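Local coordinates for protein putative amidohydrolase (Unidentified, PDB 3FEQ) that probably acts as a zinc-dependent prolidase of the amidohydrolase superfamily, cleaving dipeptides that end in proline, at residues Y277-K282 with G326-F331; F320-L325 with A330-E335. All coordinates share one frame; numbering follows the deposited sequence.

Overall arrangement
Both contacts involve the chain that runs from Phe320 to Glu335, past the zinc ligand Asp323 and into helix 335-340. In contact 2 this chain folds back on itself, 320-325 against 330-335; in contact 1 its middle, 326-331, packs against helix 274-282. The two centres lie 8 Å apart, and Phe331 belongs to both. Leu324 joins them directly: its CD2 is 3.9 Å from Ala279 CB, and its carbonyl O is 3.1 Å from His329 NE2. Asp323 shares a zinc site with His65 and His67. Contact 1 approaches the metal centre through the Leu280 side chain, about 10 Å from a zinc ion.

Contact 1: residues Y277-K282 with G326-F331; sequences YDALAK and GEMHAF
The Phe331 ring meets helix 274-282 through a single methyl group: Ala279 CB comes in obliquely and stops 4.2 Å from Phe331 CD1. This is the exposed margin of the contact. The inner part belongs to Met328, whose thioether lies against the same alanine, with SD 3.7 Å from Ala279 CB. The sulfur is also 3.6 Å from Ala279 O, so it lies near a helix carbonyl as well as the methyl group. Met328 and Phe331 thus both pack on Ala279, where the CA atoms of Ala279 and Met328 are 6.5 Å apart.

Met328 runs out extended as far as its sulfur and then bends (chi3 -84°), which carries the terminal methyl across to Leu280. There CE packs 3.7 Å from Leu280 CD2, the two side chains crossing at about a right angle. Phe287 and Ala73 add further packing around Met328, and Val297 does so for Leu280.

The side chains that meet here are all apolar. Two polar side chains have other partners: on the 326-331 side His329 ND1 makes a weak, bent hydrogen bond to Gly326 O (3.1 Å, 130° at the hydrogen) within the turn, while the ring packs on Ile93 and Met97 of helix 90-99. On the helix side Tyr277 rests on the zinc ligand His251 and hydrogen-bonds Tyr233 through its OH. The arrangement packs helix 274-282 against the 3-10 turn of the loop that follows Asp323, near the metal-bearing end of a TIM barrel, the fold of the amidohydrolase superfamily.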
ATOM      1  N   TYR C 277     -16.866   2.034  40.997  1.00 55.28           N
ATOM      2  CA  TYR C 277     -18.228   2.465  40.722  1.00 58.72           C
ATOM      3  C   TYR C 277     -18.726   3.465  41.764  1.00 60.65           C
ATOM      4  O   TYR C 277     -19.507   4.358  41.443  1.00 61.03           O
ATOM      5  CB  TYR C 277     -19.155   1.256  40.619  1.00 59.84           C
ATOM      6  CG  TYR C 277     -18.646   0.202  39.660  1.00 63.36           C
ATOM      7  CD1 TYR C 277     -18.692   0.401  38.279  1.00 64.76           C
ATOM      8  CD2 TYR C 277     -18.102  -0.985  40.131  1.00 70.13           C
ATOM      9  CE1 TYR C 277     -18.213  -0.559  37.395  1.00 60.99           C
ATOM     10  CE2 TYR C 277     -17.622  -1.950  39.254  1.00 71.96           C
ATOM     11  CZ  TYR C 277     -17.682  -1.731  37.891  1.00 60.39           C
ATOM     12  OH  TYR C 277     -17.210  -2.690  37.032  1.00 58.60           O
ATOM     13  N   ASP C 278     -18.240   3.338  42.996  1.00 59.85           N
ATOM     14  CA  ASP C 278     -18.508   4.333  44.024  1.00 62.75           C
ATOM     15  C   ASP C 278     -17.860   5.659  43.650  1.00 66.99           C
ATOM     16  O   ASP C 278     -18.477   6.721  43.755  1.00 70.18           O
ATOM     17  CB  ASP C 278     -17.999   3.852  45.383  1.00 60.66           C
ATOM     18  CG  ASP C 278     -18.811   2.688  45.931  1.00 72.88           C
ATOM     19  OD1 ASP C 278     -18.561   2.269  47.085  1.00 77.24           O
ATOM     20  OD2 ASP C 278     -19.707   2.192  45.212  1.00 75.79           O
ATOM     21  N   ALA C 279     -16.623   5.577  43.172  1.00 65.82           N
ATOM     22  CA  ALA C 279     -15.864   6.748  42.776  1.00 61.67           C
ATOM     23  C   ALA C 279     -16.487   7.414  41.559  1.00 64.60           C
ATOM     24  O   ALA C 279     -16.584   8.634  41.499  1.00 67.25           O
ATOM     25  CB  ALA C 279     -14.427   6.365  42.494  1.00 64.68           C
ATOM     26  N   LEU C 280     -16.920   6.611  40.594  1.00 68.09           N
ATOM     27  CA  LEU C 280     -17.556   7.151  39.400  1.00 69.80           C
ATOM     28  C   LEU C 280     -18.979   7.632  39.696  1.00 72.46           C
ATOM     29  O   LEU C 280     -19.537   8.440  38.944  1.00 72.10           O
ATOM     30  CB  LEU C 280     -17.526   6.142  38.239  1.00 66.07           C
ATOM     31  CG  LEU C 280     -16.169   5.852  37.572  1.00 65.14           C
ATOM     32  CD1 LEU C 280     -16.222   4.616  36.681  1.00 56.48           C
ATOM     33  CD2 LEU C 280     -15.648   7.043  36.787  1.00 62.46           C
ATOM     34  N   ALA C 281     -19.548   7.171  40.810  1.00 74.53           N
ATOM     35  CA  ALA C 281     -20.825   7.708  41.287  1.00 78.83           C
ATOM     36  C   ALA C 281     -20.680   9.148  41.764  1.00 81.50           C
ATOM     37  O   ALA C 281     -21.391  10.031  41.292  1.00 84.09           O
ATOM     38  CB  ALA C 281     -21.418   6.838  42.384  1.00 76.01           C
ATOM     39  N   LYS C 282     -19.742   9.388  42.676  1.00 83.78           N
ATOM     40  CA  LYS C 282     -19.524  10.733  43.207  1.00 86.46           C
ATOM     41  C   LYS C 282     -18.919  11.699  42.183  1.00 89.43           C
ATOM     42  O   LYS C 282     -19.474  12.768  41.922  1.00 91.29           O
ATOM     43  CB  LYS C 282     -18.656  10.686  44.466  1.00 86.25           C
ATOM     44  CG  LYS C 282     -19.440  10.734  45.769  1.00 87.92           C
ATOM     45  CD  LYS C 282     -20.056   9.377  46.117  1.00 94.23           C
ATOM     46  CE  LYS C 282     -19.036   8.433  46.752  1.00 96.63           C
ATOM     47  NZ  LYS C 282     -18.676   8.840  48.142  1.00 96.62           N
ATOM     48  N   GLY C 326      -7.633   8.019  36.675  1.00 38.42           N
ATOM     49  CA  GLY C 326      -7.323   9.413  36.937  1.00 35.32           C
ATOM     50  C   GLY C 326      -7.076   9.705  38.402  1.00 43.04           C
ATOM     51  O   GLY C 326      -6.439   8.926  39.105  1.00 47.65           O
ATOM     52  N   GLU C 327      -7.590  10.830  38.872  1.00 46.72           N
ATOM     53  CA  GLU C 327      -7.310  11.269  40.228  1.00 56.49           C
ATOM     54  C   GLU C 327      -8.063  10.430  41.252  1.00 60.39           C
ATOM     55  O   GLU C 327      -7.673  10.366  42.417  1.00 70.09           O
ATOM     56  CB  GLU C 327      -7.629  12.747  40.395  1.00 54.70           C
ATOM     57  CG  GLU C 327      -8.745  13.228  39.503  1.00 77.42           C
ATOM     58  CD  GLU C 327      -8.275  13.606  38.105  1.00 91.92           C
ATOM     59  OE1 GLU C 327      -8.641  12.896  37.144  1.00 91.36           O
ATOM     60  OE2 GLU C 327      -7.542  14.608  37.968  1.00 99.77           O
ATOM     61  N   MET C 328      -9.090   9.721  40.792  1.00 56.29           N
ATOM     62  CA  MET C 328      -9.763   8.721  41.610  1.00 48.60           C
ATOM     63  C   MET C 328      -8.852   7.547  41.985  1.00 44.69           C
ATOM     64  O   MET C 328      -9.295   6.575  42.606  1.00 42.88           O
ATOM     65  CB  MET C 328     -11.015   8.218  40.895  1.00 44.78           C
ATOM     66  CG  MET C 328     -12.113   9.261  40.775  1.00 42.97           C
ATOM     67  SD  MET C 328     -13.439   8.670  39.716  1.00 50.99           S
ATOM     68  CE  MET C 328     -12.796   9.073  38.097  1.00 52.59           C
ATOM     69  N   HIS C 329      -7.573   7.655  41.646  1.00 37.67           N
ATOM     70  CA  HIS C 329      -6.629   6.605  41.976  1.00 38.44           C
ATOM     71  C   HIS C 329      -6.391   6.492  43.459  1.00 44.76           C
ATOM     72  O   HIS C 329      -6.020   5.428  43.957  1.00 48.57           O
ATOM     73  CB  HIS C 329      -5.310   6.771  41.232  1.00 34.24           C
ATOM     74  CG  HIS C 329      -5.129   5.773  40.142  1.00 28.94           C
ATOM     75  ND1 HIS C 329      -5.062   6.127  38.813  1.00 33.79           N
ATOM     76  CD2 HIS C 329      -5.123   4.420  40.173  1.00 45.53           C
ATOM     77  CE1 HIS C 329      -4.966   5.036  38.074  1.00 44.88           C
ATOM     78  NE2 HIS C 329      -5.005   3.986  38.875  1.00 48.28           N
ATOM     79  N   ALA C 330      -6.679   7.578  44.163  1.00 43.21           N
ATOM     80  CA  ALA C 330      -6.422   7.680  45.587  1.00 45.36           C
ATOM     81  C   ALA C 330      -7.283   6.735  46.414  1.00 46.09           C
ATOM     82  O   ALA C 330      -6.894   6.340  47.507  1.00 53.56           O
ATOM     83  CB  ALA C 330      -6.619   9.109  46.043  1.00 47.26           C
ATOM     84  N   PHE C 331      -8.429   6.330  45.877  1.00 46.17           N
ATOM     85  CA  PHE C 331      -9.405   5.568  46.654  1.00 41.17           C
ATOM     86  C   PHE C 331      -9.115   4.071  46.689  1.00 42.47           C
ATOM     87  O   PHE C 331      -9.936   3.295  47.166  1.00 46.89           O
ATOM     88  CB  PHE C 331     -10.823   5.816  46.133  1.00 42.78           C
ATOM     89  CG  PHE C 331     -11.264   7.248  46.232  1.00 46.28           C
ATOM     90  CD1 PHE C 331     -11.588   7.963  45.094  1.00 47.60           C
ATOM     91  CD2 PHE C 331     -11.338   7.885  47.463  1.00 53.92           C
ATOM     92  CE1 PHE C 331     -11.977   9.289  45.177  1.00 57.59           C
ATOM     93  CE2 PHE C 331     -11.708   9.212  47.553  1.00 55.65           C
ATOM     94  CZ  PHE C 331     -12.037   9.913  46.409  1.00 56.32           C
TER

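Contact 2: residues F320-L325 with A330-E335; sequences FGSDLL and AFQSGE
Ser322 and Gln332, which touch across this contact, both reach the same acceptor: Asp63 OD2 is hydrogen-bonded by Ser322 OG and by Gln332 NE2. The carboxylate belongs to strand 56-66, which carries the zinc ligand His65. Phe320 and Asp323 also make backbone hydrogen bonds with this strand, to Cys64 and His65, consistent with 320-325 taking the place of the eighth strand of an amidohydrolase TIM barrel, where the metal-binding aspartate is expected.

Gln332 has CG anti to its backbone N (chi1 -165°) and then continues extended, which lays the chain alongside the serine; Ser322 OG is 3.7 Å from Gln332 CG. The far end of the amide is held as well, since OE1 accepts a hydrogen bond from Arg100 NE. With both its amide atoms bonded, the glutamine is unlikely to flip.

At one end Leu324 drives its CD1 methyl at the backbone of the 3-10 turn, 3.4 Å from Gln332 N and 4.3 Å from Phe331 CB. At the other, Phe320 receives Glu335 over one face: a CH-pi contact places Glu335 CG 4.0 Å from the ring centroid, offset toward the rim. Gln332 O sits at the ring edge, 3.7 Å from Phe320 CZ.

Over that face the Glu335 chain bends about its CB-CG bond (chi2 82°), and its carboxylate stands nearly perpendicular to the phenyl ring, with the planes 88° apart. OE1 forms a salt bridge to Arg339 NE, and OE2 accepts a hydrogen bond from Val275 N, tying the start of helix 335-340 to helix 274-282. Gly321 O stands over the face of this carboxylate, 3.4 Å from Glu335 CD.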
ATOM      1  N   PHE C 320      -8.646  -9.347  44.673  1.00 41.25           N
ATOM      2  CA  PHE C 320      -8.769  -7.906  44.839  1.00 40.12           C
ATOM      3  C   PHE C 320      -8.609  -7.210  43.490  1.00 37.13           C
ATOM      4  O   PHE C 320      -7.695  -7.517  42.736  1.00 39.64           O
ATOM      5  CB  PHE C 320      -7.667  -7.450  45.792  1.00 31.25           C
ATOM      6  CG  PHE C 320      -7.809  -6.045  46.271  1.00 47.15           C
ATOM      7  CD1 PHE C 320      -8.435  -5.778  47.475  1.00 47.36           C
ATOM      8  CD2 PHE C 320      -7.233  -4.990  45.566  1.00 42.53           C
ATOM      9  CE1 PHE C 320      -8.522  -4.479  47.943  1.00 49.38           C
ATOM     10  CE2 PHE C 320      -7.317  -3.699  46.027  1.00 31.96           C
ATOM     11  CZ  PHE C 320      -7.963  -3.439  47.214  1.00 45.44           C
ATOM     12  N   GLY C 321      -9.490  -6.263  43.193  1.00 41.68           N
ATOM     13  CA  GLY C 321      -9.244  -5.316  42.100  1.00 41.02           C
ATOM     14  C   GLY C 321      -9.837  -3.948  42.363  1.00 38.64           C
ATOM     15  O   GLY C 321     -10.825  -3.825  43.072  1.00 41.31           O
ATOM     16  N   SER C 322      -9.259  -2.913  41.769  1.00 42.32           N
ATOM     17  CA  SER C 322      -9.793  -1.570  41.958  1.00 38.64           C
ATOM     18  C   SER C 322     -10.292  -0.886  40.682  1.00 46.97           C
ATOM     19  O   SER C 322     -11.421  -0.382  40.653  1.00 48.28           O
ATOM     20  CB  SER C 322      -8.782  -0.701  42.681  1.00 34.96           C
ATOM     21  OG  SER C 322      -7.474  -1.121  42.365  1.00 44.12           O
ATOM     22  N   ASP C 323      -9.448  -0.861  39.648  1.00 49.27           N
ATOM     23  CA  ASP C 323      -9.808  -0.350  38.321  1.00 46.13           C
ATOM     24  C   ASP C 323     -10.124   1.139  38.366  1.00 45.63           C
ATOM     25  O   ASP C 323     -11.018   1.609  37.680  1.00 51.80           O
ATOM     26  CB  ASP C 323     -10.997  -1.133  37.742  1.00 50.03           C
ATOM     27  CG  ASP C 323     -11.158  -0.962  36.231  1.00 59.66           C
ATOM     28  OD1 ASP C 323     -10.151  -1.000  35.492  1.00 65.05           O
ATOM     29  OD2 ASP C 323     -12.315  -0.847  35.778  1.00 59.94           O
ATOM     30  N   LEU C 324      -9.389   1.886  39.173  1.00 45.20           N
ATOM     31  CA  LEU C 324      -9.638   3.320  39.271  1.00 47.25           C
ATOM     32  C   LEU C 324      -8.940   4.115  38.165  1.00 46.14           C
ATOM     33  O   LEU C 324      -7.862   3.746  37.708  1.00 54.99           O
ATOM     34  CB  LEU C 324      -9.245   3.837  40.653  1.00 47.86           C
ATOM     35  CG  LEU C 324     -10.041   3.228  41.807  1.00 44.75           C
ATOM     36  CD1 LEU C 324      -9.216   3.237  43.068  1.00 34.01           C
ATOM     37  CD2 LEU C 324     -11.381   3.941  42.012  1.00 32.49           C
ATOM     38  N   LEU C 325      -9.562   5.211  37.739  1.00 47.66           N
ATOM     39  CA  LEU C 325      -9.010   6.044  36.672  1.00 41.35           C
ATOM     40  C   LEU C 325      -8.703   7.425  37.194  1.00 40.21           C
ATOM     41  O   LEU C 325      -9.419   7.937  38.053  1.00 41.42           O
ATOM     42  CB  LEU C 325      -9.989   6.157  35.501  1.00 38.28           C
ATOM     43  CG  LEU C 325     -10.696   4.861  35.100  1.00 46.49           C
ATOM     44  CD1 LEU C 325     -11.744   5.152  34.054  1.00 38.31           C
ATOM     45  CD2 LEU C 325      -9.713   3.763  34.645  1.00 39.58           C
ATOM     46  N   ALA C 330      -6.679   7.578  44.163  1.00 43.21           N
ATOM     47  CA  ALA C 330      -6.422   7.680  45.587  1.00 45.36           C
ATOM     48  C   ALA C 330      -7.283   6.735  46.414  1.00 46.09           C
ATOM     49  O   ALA C 330      -6.894   6.340  47.507  1.00 53.56           O
ATOM     50  CB  ALA C 330      -6.619   9.109  46.043  1.00 47.26           C
ATOM     51  N   PHE C 331      -8.429   6.330  45.877  1.00 46.17           N
ATOM     52  CA  PHE C 331      -9.405   5.568  46.654  1.00 41.17           C
ATOM     53  C   PHE C 331      -9.115   4.071  46.689  1.00 42.47           C
ATOM     54  O   PHE C 331      -9.936   3.295  47.166  1.00 46.89           O
ATOM     55  CB  PHE C 331     -10.823   5.816  46.133  1.00 42.78           C
ATOM     56  CG  PHE C 331     -11.264   7.248  46.232  1.00 46.28           C
ATOM     57  CD1 PHE C 331     -11.588   7.963  45.094  1.00 47.60           C
ATOM     58  CD2 PHE C 331     -11.338   7.885  47.463  1.00 53.92           C
ATOM     59  CE1 PHE C 331     -11.977   9.289  45.177  1.00 57.59           C
ATOM     60  CE2 PHE C 331     -11.708   9.212  47.553  1.00 55.65           C
ATOM     61  CZ  PHE C 331     -12.037   9.913  46.409  1.00 56.32           C
ATOM     62  N   GLN C 332      -7.932   3.685  46.221  1.00 41.42           N
ATOM     63  CA  GLN C 332      -7.578   2.287  45.963  1.00 44.81           C
ATOM     64  C   GLN C 332      -7.863   1.337  47.129  1.00 47.09           C
ATOM     65  O   GLN C 332      -8.355   0.214  46.927  1.00 33.83           O
ATOM     66  CB  GLN C 332      -6.097   2.185  45.560  1.00 36.35           C
ATOM     67  CG  GLN C 332      -5.678   0.858  44.935  1.00 29.69           C
ATOM     68  CD  GLN C 332      -4.183   0.813  44.679  1.00 46.34           C
ATOM     69  OE1 GLN C 332      -3.428   1.634  45.216  1.00 40.48           O
ATOM     70  NE2 GLN C 332      -3.745  -0.129  43.846  1.00 35.83           N
ATOM     71  N   SER C 333      -7.526   1.781  48.338  1.00 45.05           N
ATOM     72  CA  SER C 333      -7.480   0.880  49.483  1.00 48.69           C
ATOM     73  C   SER C 333      -8.870   0.642  50.029  1.00 50.12           C
ATOM     74  O   SER C 333      -9.125  -0.377  50.669  1.00 48.72           O
ATOM     75  CB  SER C 333      -6.572   1.444  50.566  1.00 49.10           C
ATOM     76  OG  SER C 333      -5.275   1.645  50.040  1.00 55.73           O
ATOM     77  N   GLY C 334      -9.773   1.566  49.710  1.00 48.46           N
ATOM     78  CA  GLY C 334     -11.169   1.484  50.112  1.00 43.68           C
ATOM     79  C   GLY C 334     -11.858   0.195  49.723  1.00 44.55           C
ATOM     80  O   GLY C 334     -12.836  -0.195  50.356  1.00 51.14           O
ATOM     81  N   GLU C 335     -11.344  -0.476  48.692  1.00 41.38           N
ATOM     82  CA  GLU C 335     -11.915  -1.741  48.235  1.00 47.56           C
ATOM     83  C   GLU C 335     -11.855  -2.833  49.315  1.00 43.96           C
ATOM     84  O   GLU C 335     -12.719  -3.702  49.372  1.00 39.45           O
ATOM     85  CB  GLU C 335     -11.267  -2.190  46.916  1.00 44.42           C
ATOM     86  CG  GLU C 335     -11.674  -3.583  46.406  1.00 52.88           C
ATOM     87  CD  GLU C 335     -12.995  -3.609  45.646  1.00 61.10           C
ATOM     88  OE1 GLU C 335     -13.612  -4.695  45.568  1.00 65.94           O
ATOM     89  OE2 GLU C 335     -13.415  -2.557  45.124  1.00 61.36           O
TER